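Local coordinates for regulatory protein RecX (Lactobacillus salivarius, PDB 3E3V) that probably modulates the activity of the recombinase RecA, and is represented here by a fragment carrying its three-helix domains, at residues N22-Y27 and D40-L45; R76-T81 and K87-N92; K141-L146 and D154-I159; K36-K41 and E54-L59. One frame throughout, in Å; residues are numbered along the deposited sequence.

Contact 1: N22-Y27 and D40-L45; sequences NAALNY and DKLRSL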
loop_
_atom_site.group_PDB
_atom_site.type_symbol
_atom_site.label_atom_id
_atom_site.label_comp_id
_atom_site.label_asym_id
_atom_site.label_seq_id
_atom_site.Cartn_x
_atom_site.Cartn_y
_atom_site.Cartn_z
ATOM N N ASN A 22 0.103 18.208 -20.631
ATOM C CA ASN A 22 -1.350 18.218 -20.590
ATOM C C ASN A 22 -1.927 16.885 -20.120
ATOM O O ASN A 22 -2.799 16.848 -19.252
ATOM C CB ASN A 22 -1.911 18.586 -21.969
ATOM C CG ASN A 22 -3.429 18.547 -22.017
ATOM O OD1 ASN A 22 -4.016 17.660 -22.643
ATOM N ND2 ASN A 22 -4.074 19.503 -21.354
ATOM N N ALA A 23 -1.443 15.787 -20.689
ATOM C CA ALA A 23 -1.936 14.474 -20.303
ATOM C C ALA A 23 -1.598 14.177 -18.840
ATOM O O ALA A 23 -2.378 13.527 -18.124
ATOM C CB ALA A 23 -1.333 13.409 -21.213
ATOM N N ALA A 24 -0.439 14.663 -18.396
ATOM C CA ALA A 24 0.002 14.441 -17.030
ATOM C C ALA A 24 -0.941 15.072 -16.025
ATOM O O ALA A 24 -1.326 14.430 -15.047
ATOM C CB ALA A 24 1.414 14.987 -16.832
ATOM N N LEU A 25 -1.314 16.330 -16.248
ATOM C CA LEU A 25 -2.213 16.995 -15.313
ATOM C C LEU A 25 -3.646 16.471 -15.356
ATOM O O LEU A 25 -4.396 16.637 -14.394
ATOM C CB LEU A 25 -2.182 18.515 -15.507
ATOM C CG LEU A 25 -1.046 19.130 -14.680
ATOM C CD1 LEU A 25 0.277 19.005 -15.434
ATOM C CD2 LEU A 25 -1.360 20.577 -14.361
ATOM N N ASN A 26 -4.032 15.842 -16.463
ATOM C CA ASN A 26 -5.377 15.273 -16.568
ATOM C C ASN A 26 -5.393 14.053 -15.651
ATOM O O ASN A 26 -6.262 13.902 -14.788
ATOM C CB ASN A 26 -5.670 14.816 -18.003
ATOM C CG ASN A 26 -5.992 15.965 -18.942
ATOM O OD1 ASN A 26 -6.173 15.760 -20.147
ATOM N ND2 ASN A 26 -6.072 17.174 -18.402
ATOM N N TYR A 27 -4.399 13.200 -15.870
ATOM C CA TYR A 27 -4.172 11.954 -15.147
ATOM C C TYR A 27 -3.987 12.142 -13.630
ATOM O O TYR A 27 -4.301 11.241 -12.842
ATOM C CB TYR A 27 -2.943 11.288 -15.781
ATOM C CG TYR A 27 -2.592 9.882 -15.341
ATOM C CD1 TYR A 27 -3.536 8.853 -15.371
ATOM C CD2 TYR A 27 -1.278 9.562 -14.982
ATOM C CE1 TYR A 27 -3.180 7.540 -15.059
ATOM C CE2 TYR A 27 -0.912 8.262 -14.669
ATOM C CZ TYR A 27 -1.868 7.250 -14.710
ATOM O OH TYR A 27 -1.503 5.956 -14.406
ATOM N N ASP A 40 5.260 6.007 -17.179
ATOM C CA ASP A 40 4.894 5.164 -18.306
ATOM C C ASP A 40 3.401 5.261 -18.611
ATOM O O ASP A 40 2.684 4.265 -18.702
ATOM C CB ASP A 40 5.357 3.697 -18.133
ATOM C CG ASP A 40 4.910 3.067 -16.833
ATOM O OD1 ASP A 40 3.701 3.106 -16.522
ATOM O OD2 ASP A 40 5.780 2.504 -16.129
ATOM N N LYS A 41 2.950 6.503 -18.738
ATOM C CA LYS A 41 1.580 6.838 -19.106
ATOM C C LYS A 41 1.821 7.859 -20.206
ATOM O O LYS A 41 0.952 8.129 -21.042
ATOM C CB LYS A 41 0.817 7.486 -17.951
ATOM C CG LYS A 41 -0.433 8.254 -18.393
ATOM C CD LYS A 41 -1.382 7.388 -19.227
ATOM C CE LYS A 41 -2.572 8.203 -19.753
ATOM N NZ LYS A 41 -3.482 7.422 -20.657
ATOM N N LEU A 42 3.031 8.419 -20.182
ATOM C CA LEU A 42 3.464 9.390 -21.170
ATOM C C LEU A 42 3.899 8.559 -22.371
ATOM O O LEU A 42 3.993 9.056 -23.495
ATOM C CB LEU A 42 4.645 10.214 -20.635
ATOM C CG LEU A 42 4.384 11.058 -19.380
ATOM C CD1 LEU A 42 5.673 11.735 -18.922
ATOM C CD2 LEU A 42 3.309 12.091 -19.675
ATOM N N ARG A 43 4.155 7.281 -22.111
ATOM C CA ARG A 43 4.563 6.342 -23.144
ATOM C C ARG A 43 3.328 5.836 -23.889
ATOM O O ARG A 43 3.427 5.336 -25.013
ATOM C CB ARG A 43 5.329 5.183 -22.508
ATOM C CG ARG A 43 6.726 5.571 -22.047
ATOM C CD ARG A 43 7.250 4.641 -20.967
ATOM N NE ARG A 43 8.672 4.867 -20.715
ATOM C CZ ARG A 43 9.302 4.525 -19.594
ATOM N NH1 ARG A 43 8.638 3.938 -18.605
ATOM N NH2 ARG A 43 10.600 4.770 -19.464
ATOM N N SER A 44 2.166 5.970 -23.249
ATOM C CA SER A 44 0.896 5.558 -23.845
ATOM C C SER A 44 0.522 6.587 -24.898
ATOM O O SER A 44 -0.491 6.455 -25.589
ATOM C CB SER A 44 -0.212 5.520 -22.790
ATOM O OG SER A 44 0.102 4.629 -21.739
ATOM N N LEU A 45 1.351 7.620 -25.004
ATOM C CA LEU A 45 1.122 8.696 -25.951
ATOM C C LEU A 45 2.351 8.875 -26.839
ATOM O O LEU A 45 2.475 9.864 -27.563
ATOM C CB LEU A 45 0.841 9.984 -25.185
ATOM C CG LEU A 45 0.148 9.774 -23.835
ATOM C CD1 LEU A 45 0.168 11.079 -23.056
ATOM C CD2 LEU A 45 -1.275 9.273 -24.036
#
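A24 and L42 mark the closest backbone approach between helical segment 22-27 and segment 40-45, with CA atoms 7.4 Å apart. D40 is where the chain leaves the helical conformation of helix 35-39. From there the loop runs past one flank of helix 14-29 toward helix 49-61, within the first three-helix domain. No hydrogen bond crosses between the segments. Y27 and K41 make the main contact. The Y27 side chain starts off on the far side from its backbone N, chi1 -172°, which carries the ring toward the loop. K41 lays its aliphatic part over one face of that ring. K41 CG sits 3.8 Å from the Y27 ring centroid, 16° off the normal, a CH-pi contact displaced toward the CD2-CE2 edge. K41 bends at chi2, and K41 NZ ends 5.9 Å from the same Y27 centroid, at most a weak cation-pi attraction. The hydroxyl of Y27 makes a weak hydrogen bond to E37 O. One turn earlier on the helix, A23 CB meets L45 CD1 at 3.3 Å. This is tighter than usual carbon contact, but L45 is placed with less certainty, so the closeness is doubtful. A24 CB and L42 CD2 approach more loosely, at 4.5 Å, on the buried side, where A24 also touches L59 and L42 touches I52 of helix 49-61. A serine in place of Y27 would probably leave the K41 methylenes without the flat surface they rest on, and the lysine chain freer to turn. The contact is therefore carried by dispersion and CH-pi packing, with charge probably adding little.

Contact 2: R76-T81 and K87-N92; sequences RTMMNT and KVIKLN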
loop_
_atom_site.group_PDB
_atom_site.type_symbol
_atom_site.label_atom_id
_atom_site.label_comp_id
_atom_site.label_asym_id
_atom_site.label_seq_id
_atom_site.Cartn_x
_atom_site.Cartn_y
_atom_site.Cartn_z
ATOM N N ARG A 76 -2.112 4.770 4.951
ATOM C CA ARG A 76 -3.177 5.234 5.839
ATOM C C ARG A 76 -4.520 4.678 5.350
ATOM O O ARG A 76 -5.345 4.218 6.137
ATOM C CB ARG A 76 -3.206 6.771 5.861
ATOM C CG ARG A 76 -1.980 7.401 6.536
ATOM C CD ARG A 76 -2.246 8.851 6.960
ATOM N NE ARG A 76 -1.166 9.407 7.778
ATOM C CZ ARG A 76 -0.095 10.026 7.288
ATOM N NH1 ARG A 76 0.039 10.178 5.974
ATOM N NH2 ARG A 76 0.848 10.485 8.106
ATOM N N THR A 77 -4.738 4.724 4.043
ATOM C CA THR A 77 -5.967 4.195 3.480
ATOM C C THR A 77 -6.159 2.715 3.833
ATOM O O THR A 77 -7.202 2.342 4.367
ATOM C CB THR A 77 -5.981 4.385 1.956
ATOM O OG1 THR A 77 -6.068 5.792 1.672
ATOM C CG2 THR A 77 -7.182 3.663 1.320
ATOM N N MET A 78 -5.147 1.885 3.563
ATOM C CA MET A 78 -5.240 0.460 3.865
ATOM C C MET A 78 -5.410 0.172 5.365
ATOM O O MET A 78 -6.142 -0.740 5.734
ATOM C CB MET A 78 -4.024 -0.288 3.293
ATOM C CG MET A 78 -3.935 -0.268 1.757
ATOM S SD MET A 78 -5.395 -0.872 0.866
ATOM C CE MET A 78 -5.144 -2.610 1.029
ATOM N N MET A 79 -4.750 0.951 6.222
ATOM C CA MET A 79 -4.856 0.798 7.679
ATOM C C MET A 79 -6.307 1.031 8.101
ATOM O O MET A 79 -6.861 0.333 8.961
ATOM C CB MET A 79 -3.976 1.843 8.395
ATOM C CG MET A 79 -2.482 1.554 8.467
ATOM S SD MET A 79 -1.596 3.002 9.148
ATOM C CE MET A 79 -2.241 3.091 10.779
ATOM N N ASN A 80 -6.924 2.026 7.477
ATOM C CA ASN A 80 -8.294 2.386 7.800
ATOM C C ASN A 80 -9.405 1.641 7.063
ATOM O O ASN A 80 -10.478 1.434 7.627
ATOM C CB ASN A 80 -8.485 3.888 7.604
ATOM C CG ASN A 80 -7.644 4.705 8.564
ATOM O OD1 ASN A 80 -7.497 4.345 9.734
ATOM N ND2 ASN A 80 -7.098 5.821 8.082
ATOM N N THR A 81 -9.164 1.220 5.825
ATOM C CA THR A 81 -10.220 0.548 5.067
ATOM C C THR A 81 -10.011 -0.929 4.739
ATOM O O THR A 81 -10.891 -1.551 4.142
ATOM C CB THR A 81 -10.468 1.271 3.733
ATOM O OG1 THR A 81 -9.289 1.188 2.923
ATOM C CG2 THR A 81 -10.798 2.735 3.967
ATOM N N LYS A 87 3.043 -6.609 4.945
ATOM C CA LYS A 87 3.590 -7.308 3.786
ATOM C C LYS A 87 2.766 -7.200 2.512
ATOM O O LYS A 87 3.328 -7.082 1.425
ATOM C CB LYS A 87 3.831 -8.775 4.115
ATOM C CG LYS A 87 4.851 -8.997 5.225
ATOM C CD LYS A 87 5.096 -10.490 5.402
ATOM C CE LYS A 87 5.790 -10.802 6.715
ATOM N NZ LYS A 87 5.746 -12.280 6.957
ATOM N N VAL A 88 1.441 -7.248 2.630
ATOM C CA VAL A 88 0.606 -7.136 1.443
ATOM C C VAL A 88 0.549 -5.668 1.022
ATOM O O VAL A 88 0.581 -5.345 -0.165
ATOM C CB VAL A 88 -0.825 -7.692 1.693
ATOM C CG1 VAL A 88 -1.718 -7.408 0.486
ATOM C CG2 VAL A 88 -0.754 -9.219 1.907
ATOM N N ILE A 89 0.485 -4.774 1.995
ATOM C CA ILE A 89 0.448 -3.347 1.684
ATOM C C ILE A 89 1.709 -3.006 0.887
ATOM O O ILE A 89 1.663 -2.261 -0.091
ATOM C CB ILE A 89 0.380 -2.501 2.988
ATOM C CG1 ILE A 89 -0.989 -2.717 3.658
ATOM C CG2 ILE A 89 0.590 -1.018 2.683
ATOM C CD1 ILE A 89 -1.097 -2.196 5.093
ATOM N N LYS A 90 2.829 -3.595 1.294
ATOM C CA LYS A 90 4.105 -3.353 0.643
ATOM C C LYS A 90 4.165 -3.864 -0.792
ATOM O O LYS A 90 4.652 -3.165 -1.677
ATOM C CB LYS A 90 5.255 -3.970 1.457
ATOM C CG LYS A 90 6.649 -3.604 0.909
ATOM C CD LYS A 90 7.785 -4.380 1.600
ATOM C CE LYS A 90 9.145 -4.019 1.004
ATOM N NZ LYS A 90 9.180 -4.209 -0.490
ATOM N N LEU A 91 3.690 -5.083 -1.031
ATOM C CA LEU A 91 3.715 -5.608 -2.383
ATOM C C LEU A 91 2.741 -4.828 -3.258
ATOM O O LEU A 91 2.941 -4.728 -4.463
ATOM C CB LEU A 91 3.402 -7.113 -2.405
ATOM C CG LEU A 91 2.003 -7.687 -2.192
ATOM C CD1 LEU A 91 1.154 -7.538 -3.458
ATOM C CD2 LEU A 91 2.142 -9.169 -1.844
ATOM N N ASN A 92 1.687 -4.264 -2.670
ATOM C CA ASN A 92 0.754 -3.468 -3.470
ATOM C C ASN A 92 1.507 -2.213 -3.905
ATOM O O ASN A 92 1.428 -1.785 -5.064
ATOM C CB ASN A 92 -0.503 -3.093 -2.672
ATOM C CG ASN A 92 -1.429 -4.276 -2.454
ATOM O OD1 ASN A 92 -1.398 -5.238 -3.205
ATOM N ND2 ASN A 92 -2.259 -4.201 -1.431
#
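M78 and I89 make the apolar part of this contact between helix 67-81 and helix 86-94, where their CA atoms are 7.2 Å apart. The touching is done by M78 CB, which faces the branch of I89 that ends in its delta methyl. M78 CB lies 3.9 Å from I89 CG1 and equally far from I89 CD1. The M78 chain then folds at chi2 and chi3 and carries its methyl away from I89 to the amide of N92. M78 CE stops 4.1 Å from N92 ND2, and the two side chains cross at about a right angle. That is a van der Waals contact only; N92 ND2 has its own weak hydrogen bond, to Y74 OH. No hydrogen bond crosses between the segments. At the end of helix 67-81, T81 OG1 donates to T77 O at 2.8 Å, from 57° above the carbonyl plane. T77 O also accepts from T81 N, so two donors hold this last turn. The pair belongs to the second three-helix domain. I89 is buried; it also touches Y74 and V75 of helix 67-81, L107 of helix 100-107 and Y110 beyond it. M78 reaches K84 in the loop joining the two helices, and K90 forms a salt bridge with D100 of helix 100-107.

Contact 3: K141-L146 and D154-I159; sequences KIKQSL and DIIDTI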
loop_
_atom_site.group_PDB
_atom_site.type_symbol
_atom_site.label_atom_id
_atom_site.label_comp_id
_atom_site.label_asym_id
_atom_site.label_seq_id
_atom_site.Cartn_x
_atom_site.Cartn_y
_atom_site.Cartn_z
ATOM N N LYS A 141 -6.067 -21.900 12.068
ATOM C CA LYS A 141 -6.795 -21.250 10.982
ATOM C C LYS A 141 -6.658 -19.732 11.084
ATOM O O LYS A 141 -6.484 -19.057 10.081
ATOM C CB LYS A 141 -8.281 -21.625 11.019
ATOM C CG LYS A 141 -8.605 -23.062 10.624
ATOM C CD LYS A 141 -10.110 -23.310 10.756
ATOM C CE LYS A 141 -10.538 -24.685 10.252
ATOM N NZ LYS A 141 -9.799 -25.758 10.959
ATOM N N ILE A 142 -6.739 -19.197 12.295
ATOM C CA ILE A 142 -6.624 -17.751 12.477
ATOM C C ILE A 142 -5.219 -17.249 12.118
ATOM O O ILE A 142 -5.077 -16.257 11.401
ATOM C CB ILE A 142 -7.013 -17.337 13.931
ATOM C CG1 ILE A 142 -8.511 -17.615 14.164
ATOM C CG2 ILE A 142 -6.756 -15.859 14.147
ATOM C CD1 ILE A 142 -8.960 -17.485 15.618
ATOM N N LYS A 143 -4.188 -17.941 12.599
ATOM C CA LYS A 143 -2.809 -17.560 12.293
ATOM C C LYS A 143 -2.584 -17.569 10.783
ATOM O O LYS A 143 -1.941 -16.681 10.225
ATOM C CB LYS A 143 -1.830 -18.543 12.938
ATOM C CG LYS A 143 -1.692 -18.391 14.440
ATOM C CD LYS A 143 -1.325 -19.720 15.092
ATOM C CE LYS A 143 -1.007 -19.546 16.565
ATOM N NZ LYS A 143 0.224 -18.723 16.742
ATOM N N GLN A 144 -3.120 -18.596 10.141
ATOM C CA GLN A 144 -3.004 -18.795 8.705
ATOM C C GLN A 144 -3.645 -17.635 7.947
ATOM O O GLN A 144 -3.065 -17.075 7.011
ATOM C CB GLN A 144 -3.688 -20.116 8.343
ATOM C CG GLN A 144 -3.496 -20.592 6.919
ATOM C CD GLN A 144 -4.198 -21.920 6.670
ATOM O OE1 GLN A 144 -3.970 -22.898 7.394
ATOM N NE2 GLN A 144 -5.065 -21.959 5.654
ATOM N N SER A 145 -4.854 -17.276 8.352
ATOM C CA SER A 145 -5.567 -16.180 7.712
ATOM C C SER A 145 -4.772 -14.869 7.842
ATOM O O SER A 145 -4.603 -14.129 6.868
ATOM C CB SER A 145 -6.962 -16.030 8.344
ATOM O OG SER A 145 -7.684 -14.978 7.721
ATOM N N LEU A 146 -4.284 -14.589 9.047
ATOM C CA LEU A 146 -3.506 -13.372 9.292
ATOM C C LEU A 146 -2.185 -13.355 8.502
ATOM O O LEU A 146 -1.732 -12.293 8.071
ATOM C CB LEU A 146 -3.224 -13.221 10.795
ATOM C CG LEU A 146 -4.444 -12.930 11.663
ATOM C CD1 LEU A 146 -4.109 -13.079 13.141
ATOM C CD2 LEU A 146 -4.933 -11.539 11.358
ATOM N N ASP A 154 5.421 -12.434 14.782
ATOM C CA ASP A 154 5.409 -11.780 16.094
ATOM C C ASP A 154 4.112 -11.039 16.356
ATOM O O ASP A 154 3.547 -11.133 17.437
ATOM C CB ASP A 154 6.587 -10.806 16.242
ATOM C CG ASP A 154 7.943 -11.507 16.210
ATOM O OD1 ASP A 154 8.003 -12.731 16.447
ATOM O OD2 ASP A 154 8.954 -10.825 15.958
ATOM N N ILE A 155 3.645 -10.293 15.362
ATOM C CA ILE A 155 2.397 -9.544 15.493
ATOM C C ILE A 155 1.233 -10.506 15.732
ATOM O O ILE A 155 0.344 -10.235 16.541
ATOM C CB ILE A 155 2.142 -8.686 14.217
ATOM C CG1 ILE A 155 3.172 -7.554 14.160
ATOM C CG2 ILE A 155 0.736 -8.082 14.227
ATOM C CD1 ILE A 155 3.021 -6.544 15.290
ATOM N N ILE A 156 1.255 -11.633 15.025
ATOM C CA ILE A 156 0.215 -12.655 15.140
ATOM C C ILE A 156 0.230 -13.300 16.540
ATOM O O ILE A 156 -0.824 -13.545 17.136
ATOM C CB ILE A 156 0.385 -13.723 14.009
ATOM C CG1 ILE A 156 0.130 -13.063 12.643
ATOM C CG2 ILE A 156 -0.586 -14.877 14.199
ATOM C CD1 ILE A 156 0.343 -13.974 11.458
ATOM N N ASP A 157 1.420 -13.553 17.074
ATOM C CA ASP A 157 1.538 -14.138 18.413
ATOM C C ASP A 157 0.944 -13.187 19.452
ATOM O O ASP A 157 0.305 -13.606 20.410
ATOM C CB ASP A 157 3.005 -14.403 18.764
ATOM C CG ASP A 157 3.576 -15.587 18.027
ATOM O OD1 ASP A 157 2.787 -16.453 17.601
ATOM O OD2 ASP A 157 4.818 -15.657 17.882
ATOM N N THR A 158 1.172 -11.900 19.263
ATOM C CA THR A 158 0.641 -10.901 20.178
ATOM C C THR A 158 -0.883 -10.836 20.030
ATOM O O THR A 158 -1.608 -10.655 21.012
ATOM C CB THR A 158 1.278 -9.529 19.884
ATOM O OG1 THR A 158 2.698 -9.653 20.014
ATOM C CG2 THR A 158 0.769 -8.448 20.865
ATOM N N ILE A 159 -1.370 -10.995 18.801
ATOM C CA ILE A 159 -2.813 -10.979 18.552
ATOM C C ILE A 159 -3.460 -12.180 19.253
ATOM O O ILE A 159 -4.506 -12.047 19.894
ATOM C CB ILE A 159 -3.118 -11.050 17.043
ATOM C CG1 ILE A 159 -2.768 -9.709 16.380
ATOM C CG2 ILE A 159 -4.578 -11.429 16.818
ATOM C CD1 ILE A 159 -2.688 -9.773 14.844
#
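K143 and I156 bring the backbones closest, CA to CA 6.4 Å, where helical segments 141-146 and 154-159 run roughly antiparallel, at 140°, with their short axes 10.3 Å apart at closest approach. They form a helical hairpin in the third three-helix domain, which belongs to the helix-turn-helix clan. I156 wedges between two residues of the facing helix. I156 CG2 meets K143 CG at 3.7 Å. The other branch reaches the L146 side, where I156 CD1 lies 3.7 Å from L146 CB. L146 and I159 come tip to tip, with L146 CD1 and I159 CD1 in contact at 4.0 Å. F151, in the turn between the helices, touches L146 and I156 and extends this apolar cluster. An alanine in place of I156 is likely to open a gap beside L146 CB and leave K143 CG without the methyl it rests on. At the solvent side, beyond I156, K143 turns at chi4. K143 NZ comes 3.5 Å from D157 OD1, a salt bridge of some length. Within helix 153-165, D154 O accepts from both T158 N and T158 OG1. T158 OG1 lies 3.1 Å from D154 O, on the opposite face of its carbonyl plane from T158 N.

Contact 4: K36-K41 and E54-L59; sequences KEVEDK and EIINKL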
loop_
_atom_site.group_PDB
_atom_site.type_symbol
_atom_site.label_atom_id
_atom_site.label_comp_id
_atom_site.label_asym_id
_atom_site.label_seq_id
_atom_site.Cartn_x
_atom_site.Cartn_y
_atom_site.Cartn_z
ATOM N N LYS A 36 6.284 6.318 -11.434
ATOM C CA LYS A 36 6.272 5.328 -12.506
ATOM C C LYS A 36 4.938 5.256 -13.256
ATOM O O LYS A 36 4.919 5.022 -14.469
ATOM C CB LYS A 36 6.643 3.947 -11.953
ATOM C CG LYS A 36 7.212 3.010 -13.010
ATOM C CD LYS A 36 7.191 1.564 -12.555
ATOM C CE LYS A 36 7.653 0.634 -13.667
ATOM N NZ LYS A 36 7.483 -0.796 -13.283
ATOM N N GLU A 37 3.823 5.447 -12.554
ATOM C CA GLU A 37 2.511 5.421 -13.206
ATOM C C GLU A 37 2.421 6.513 -14.267
ATOM O O GLU A 37 1.820 6.322 -15.327
ATOM C CB GLU A 37 1.383 5.629 -12.190
ATOM C CG GLU A 37 0.923 4.375 -11.466
ATOM C CD GLU A 37 -0.255 4.650 -10.557
ATOM O OE1 GLU A 37 -0.105 5.460 -9.620
ATOM O OE2 GLU A 37 -1.338 4.067 -10.778
ATOM N N VAL A 38 2.998 7.673 -13.967
ATOM C CA VAL A 38 2.995 8.790 -14.902
ATOM C C VAL A 38 4.131 8.568 -15.893
ATOM O O VAL A 38 3.977 8.777 -17.089
ATOM C CB VAL A 38 3.225 10.143 -14.176
ATOM C CG1 VAL A 38 3.162 11.291 -15.175
ATOM C CG2 VAL A 38 2.182 10.342 -13.098
ATOM N N GLU A 39 5.268 8.126 -15.368
ATOM C CA GLU A 39 6.467 7.862 -16.150
ATOM C C GLU A 39 6.174 6.958 -17.346
ATOM O O GLU A 39 6.785 7.105 -18.407
ATOM C CB GLU A 39 7.521 7.237 -15.244
ATOM C CG GLU A 39 8.927 7.645 -15.564
ATOM C CD GLU A 39 9.841 7.495 -14.371
ATOM O OE1 GLU A 39 9.881 6.392 -13.770
ATOM O OE2 GLU A 39 10.524 8.485 -14.035
ATOM N N ASP A 40 5.260 6.007 -17.179
ATOM C CA ASP A 40 4.894 5.164 -18.306
ATOM C C ASP A 40 3.401 5.261 -18.611
ATOM O O ASP A 40 2.684 4.265 -18.702
ATOM C CB ASP A 40 5.357 3.697 -18.133
ATOM C CG ASP A 40 4.910 3.067 -16.833
ATOM O OD1 ASP A 40 3.701 3.106 -16.522
ATOM O OD2 ASP A 40 5.780 2.504 -16.129
ATOM N N LYS A 41 2.950 6.503 -18.738
ATOM C CA LYS A 41 1.580 6.838 -19.106
ATOM C C LYS A 41 1.821 7.859 -20.206
ATOM O O LYS A 41 0.952 8.129 -21.042
ATOM C CB LYS A 41 0.817 7.486 -17.951
ATOM C CG LYS A 41 -0.433 8.254 -18.393
ATOM C CD LYS A 41 -1.382 7.388 -19.227
ATOM C CE LYS A 41 -2.572 8.203 -19.753
ATOM N NZ LYS A 41 -3.482 7.422 -20.657
ATOM N N GLU A 54 12.018 15.282 -18.593
ATOM C CA GLU A 54 11.905 16.720 -18.372
ATOM C C GLU A 54 10.574 17.006 -17.679
ATOM O O GLU A 54 10.509 17.758 -16.708
ATOM C CB GLU A 54 11.974 17.468 -19.707
ATOM C CG GLU A 54 12.006 18.987 -19.581
ATOM C CD GLU A 54 11.854 19.690 -20.928
ATOM O OE1 GLU A 54 12.571 19.311 -21.883
ATOM O OE2 GLU A 54 11.020 20.616 -21.029
ATOM N N ILE A 55 9.517 16.379 -18.176
ATOM C CA ILE A 55 8.172 16.539 -17.623
ATOM C C ILE A 55 8.086 16.028 -16.187
ATOM O O ILE A 55 7.556 16.706 -15.307
ATOM C CB ILE A 55 7.143 15.791 -18.500
ATOM C CG1 ILE A 55 7.154 16.393 -19.904
ATOM C CG2 ILE A 55 5.738 15.896 -17.895
ATOM C CD1 ILE A 55 6.239 15.692 -20.885
ATOM N N ILE A 56 8.636 14.840 -15.947
ATOM C CA ILE A 56 8.617 14.236 -14.618
ATOM C C ILE A 56 9.333 15.078 -13.556
ATOM O O ILE A 56 8.815 15.263 -12.461
ATOM C CB ILE A 56 9.249 12.816 -14.634
ATOM C CG1 ILE A 56 8.422 11.884 -15.528
ATOM C CG2 ILE A 56 9.336 12.256 -13.206
ATOM C CD1 ILE A 56 6.990 11.687 -15.077
ATOM N N ASN A 57 10.527 15.570 -13.869
ATOM C CA ASN A 57 11.275 16.389 -12.920
ATOM C C ASN A 57 10.530 17.670 -12.582
ATOM O O ASN A 57 10.532 18.120 -11.436
ATOM C CB ASN A 57 12.652 16.738 -13.478
ATOM C CG ASN A 57 13.583 15.550 -13.486
ATOM O OD1 ASN A 57 13.747 14.872 -12.472
ATOM N ND2 ASN A 57 14.199 15.288 -14.633
ATOM N N LYS A 58 9.916 18.267 -13.591
ATOM C CA LYS A 58 9.153 19.489 -13.394
ATOM C C LYS A 58 7.977 19.179 -12.471
ATOM O O LYS A 58 7.709 19.918 -11.522
ATOM C CB LYS A 58 8.648 20.018 -14.741
ATOM C CG LYS A 58 7.799 21.280 -14.652
ATOM C CD LYS A 58 8.495 22.367 -13.866
ATOM C CE LYS A 58 8.002 23.736 -14.295
ATOM N NZ LYS A 58 8.302 23.980 -15.734
ATOM N N LEU A 59 7.276 18.082 -12.747
ATOM C CA LEU A 59 6.142 17.693 -11.916
ATOM C C LEU A 59 6.582 17.414 -10.481
ATOM O O LEU A 59 5.867 17.728 -9.531
ATOM C CB LEU A 59 5.454 16.457 -12.493
ATOM C CG LEU A 59 4.813 16.641 -13.867
ATOM C CD1 LEU A 59 4.154 15.329 -14.310
ATOM C CD2 LEU A 59 3.787 17.755 -13.810
#
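V38 and I56 meet because their torsions aim a methyl each into the seam between helix 35-39 and helix 49-61. V38 places CG1 opposite its backbone N, chi1 -178°. I56 bends back at chi2, -61°, which turns CD1 toward the V38 side chain and the backbone N of E39. The two side chains slide past each other in opposite directions, with V38 CG1 3.8 Å from I56 CD1. The same I56 CD1 lies 4.0 Å from E39 N, so this methyl packs on the backbone as well as on a side chain. L59, one turn on, adds a looser touch: V38 CG1 to L59 CD1 is 4.2 Å. E39 crosses I56 at about a right angle. E39 OE2 passes 4.0 Å from I56 CG2, a contact without polar meaning, since that oxygen forms a salt bridge with R35 NE. The carboxylate thus lies along the border of the apolar patch, and its charge is probably offset by R35 of the same helix. No hydrogen bond joins the two segments. The contact lies in the interior of the first three-helix domain. L59 also packs on A24 of helix 14-29, and I56 and L59 both touch I65 in the loop that leads to helix 67-81.

How the contacts relate
Contacts 1 and 4 both lie in the first three-helix domain. Their centres are 8 Å apart, they share D40 and K41, and they touch directly: Y27 CE2 lies 3.4 Å from E37 O, and A24 CB 3.7 Å from L59 CD1. Contact 2 lies near the centre of the chain, in the second three-helix domain, 26 Å from contact 1 and 24 Å from contact 4, centre to centre. Contact 3 belongs to the third, with its centre 17 Å from that of contact 2, 42 Å from contact 1 and 40 Å from contact 4. Contacts 2 and 3 touch neither each other nor the first pair. The three domains follow in series along an elongated chain, and each of these contacts lies within one domain.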